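Local atomic coordinates of clan CA, family C40, NlpC/P60 superfamily cysteine peptidase (Trichomonas vaginalis, PDB entry 6BIO), a protein that probably acts as an NlpC/P60-type cysteine peptidase that cleaves bacterial peptidoglycan. Residues Y180-L185 and T236-Y241. Residues are numbered along the deposited sequence; the frame is centred on the assembly and turned at random.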
loop_
_atom_site.group_PDB
_atom_site.type_symbol
_atom_site.label_atom_id
_atom_site.label_comp_id
_atom_site.label_asym_id
_atom_site.label_seq_id
_atom_site.Cartn_x
_atom_site.Cartn_y
_atom_site.Cartn_z
ATOM N N TYR A 180 7.346 -9.223 12.298
ATOM C CA TYR A 180 7.427 -9.374 10.854
ATOM C C TYR A 180 8.273 -10.576 10.502
ATOM O O TYR A 180 9.224 -10.905 11.207
ATOM C CB TYR A 180 8.126 -8.168 10.206
ATOM C CG TYR A 180 7.262 -6.927 10.188
ATOM C CD1 TYR A 180 6.373 -6.721 9.175
ATOM C CD2 TYR A 180 7.304 -6.002 11.227
ATOM C CE1 TYR A 180 5.564 -5.626 9.152
ATOM C CE2 TYR A 180 6.483 -4.907 11.252
ATOM C CZ TYR A 180 5.603 -4.720 10.201
ATOM O OH TYR A 180 4.742 -3.643 10.201
ATOM N N ASP A 181 7.958 -11.187 9.346
ATOM C CA ASP A 181 8.959 -11.984 8.652
ATOM C C ASP A 181 9.439 -11.203 7.437
ATOM O O ASP A 181 9.056 -10.060 7.206
ATOM C CB ASP A 181 8.481 -13.408 8.343
ATOM C CG ASP A 181 7.380 -13.496 7.321
ATOM O OD1 ASP A 181 7.156 -12.545 6.581
ATOM O OD2 ASP A 181 6.729 -14.571 7.290
ATOM N N CYS A 182 10.362 -11.799 6.680
ATOM C CA CYS A 182 11.081 -11.006 5.681
ATOM C C CYS A 182 10.140 -10.474 4.607
ATOM O O CYS A 182 10.206 -9.290 4.240
ATOM C CB CYS A 182 12.215 -11.825 5.064
ATOM S SG CYS A 182 11.793 -13.333 4.150
ATOM N N SER A 183 9.273 -11.341 4.097
ATOM C CA SER A 183 8.353 -10.965 3.022
ATOM C C SER A 183 7.143 -10.192 3.546
ATOM O O SER A 183 6.609 -9.341 2.840
ATOM C CB SER A 183 7.942 -12.255 2.286
ATOM O OG SER A 183 7.528 -13.165 3.291
ATOM N N GLY A 184 6.765 -10.412 4.796
ATOM C CA GLY A 184 5.674 -9.630 5.373
ATOM C C GLY A 184 6.037 -8.174 5.544
ATOM O O GLY A 184 5.207 -7.286 5.355
ATOM N N LEU A 185 7.290 -7.903 5.887
ATOM C CA LEU A 185 7.760 -6.535 5.967
ATOM C C LEU A 185 7.625 -5.834 4.627
ATOM O O LEU A 185 7.231 -4.662 4.568
ATOM C CB LEU A 185 9.221 -6.529 6.476
ATOM C CG LEU A 185 9.864 -5.158 6.644
ATOM C CD1 LEU A 185 9.155 -4.314 7.727
ATOM C CD2 LEU A 185 11.322 -5.294 6.989
ATOM N N THR A 236 13.907 -17.868 -1.106
ATOM C CA THR A 236 13.513 -18.059 0.268
ATOM C C THR A 236 13.634 -16.822 1.131
ATOM O O THR A 236 13.321 -16.911 2.315
ATOM C CB THR A 236 14.400 -19.152 0.888
ATOM O OG1 THR A 236 15.770 -18.768 0.749
ATOM C CG2 THR A 236 14.180 -20.505 0.216
ATOM N N HIS A 237 14.118 -15.705 0.610
ATOM C CA HIS A 237 14.338 -14.531 1.442
ATOM C C HIS A 237 14.213 -13.292 0.570
ATOM O O HIS A 237 14.324 -13.354 -0.665
ATOM C CB HIS A 237 15.746 -14.605 2.065
ATOM C CG HIS A 237 15.967 -13.648 3.189
ATOM N ND1 HIS A 237 15.435 -13.851 4.438
ATOM C CD2 HIS A 237 16.695 -12.507 3.269
ATOM C CE1 HIS A 237 15.796 -12.855 5.238
ATOM N NE2 HIS A 237 16.572 -12.035 4.555
ATOM N N VAL A 238 14.015 -12.155 1.225
ATOM C CA VAL A 238 13.848 -10.878 0.534
ATOM C C VAL A 238 14.202 -9.767 1.496
ATOM O O VAL A 238 14.005 -9.903 2.705
ATOM C CB VAL A 238 12.399 -10.723 0.008
ATOM C CG1 VAL A 238 11.393 -10.734 1.150
ATOM C CG2 VAL A 238 12.227 -9.472 -0.860
ATOM N N GLY A 239 14.705 -8.652 0.956
ATOM C CA GLY A 239 14.902 -7.423 1.708
ATOM C C GLY A 239 14.715 -6.229 0.798
ATOM O O GLY A 239 14.531 -6.382 -0.402
ATOM N N MET A 240 14.724 -5.027 1.384
ATOM C CA MET A 240 14.466 -3.795 0.633
ATOM C C MET A 240 15.721 -2.923 0.637
ATOM O O MET A 240 16.238 -2.584 1.698
ATOM C CB MET A 240 13.307 -2.992 1.238
ATOM C CG MET A 240 12.956 -1.793 0.420
ATOM S SD MET A 240 11.617 -0.816 1.080
ATOM C CE MET A 240 10.262 -1.970 0.980
ATOM N N TYR A 241 16.190 -2.551 -0.548
ATOM C CA TYR A 241 17.332 -1.654 -0.657
ATOM C C TYR A 241 16.948 -0.303 -0.066
ATOM O O TYR A 241 15.861 0.212 -0.342
ATOM C CB TYR A 241 17.744 -1.514 -2.129
ATOM C CG TYR A 241 19.077 -0.828 -2.283
ATOM C CD1 TYR A 241 20.253 -1.484 -1.932
ATOM C CD2 TYR A 241 19.160 0.440 -2.787
ATOM C CE1 TYR A 241 21.474 -0.861 -2.048
ATOM C CE2 TYR A 241 20.379 1.083 -2.893
ATOM C CZ TYR A 241 21.544 0.419 -2.526
ATOM O OH TYR A 241 22.797 1.044 -2.630
HETATM O O HOH W 1 12.800 -8.430 4.809
#
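C182 and H237 meet through two different side-chain turns. C182 SG sits between its own backbone N and carbonyl carbon (chi1 62°), which sends the thiol from the start of helix 182-191 to strand 237-243. H237 leaves the strand on the side away from the helix. Its CG lies anti to the backbone N (chi1 -166°), and this folds the ring back toward the cysteine.

SG comes within 3.7 Å of H237 ND1. It approaches the ring obliquely, 41° off the ring normal as seen from the centroid, and the pair is not a hydrogen bond. C182 CB sits above the ring plane, over the ND1–CE1 side, 3.7 Å from H237 CE1. Backbone is close too, with C182 CB 3.5 Å from V238 O. V238 closes the apolar side of the contact. Its CG1 is 4.0 Å from C182 SG and also reaches S183 CA at 3.6 Å. No direct hydrogen bond joins the two segments. One water bridges them instead, donating to C182 O and V238 O, each at 2.8 Å.

D181 is the helix N-cap. Its OD1 accepts from G184 N at 2.8 Å, nearly along the carboxylate C–O direction, and fixes the first turn that carries C182. R199 forms a salt bridge with the same OD1. On the strand side, T236 and H237 together pair with F225, a classic beta bulge, and H237 NE2 is hydrogen-bonded to H249 ND1.

A cysteine at a helix start, facing a histidine on the sheet backed by a third polar residue, is consistent with the catalytic Cys-His-His triad of NlpC/P60 peptidases. C182 is probably the nucleophile and H237 its paired histidine, probably oriented by H249. SG stands above the ring plane, near ND1 but not lined up with it.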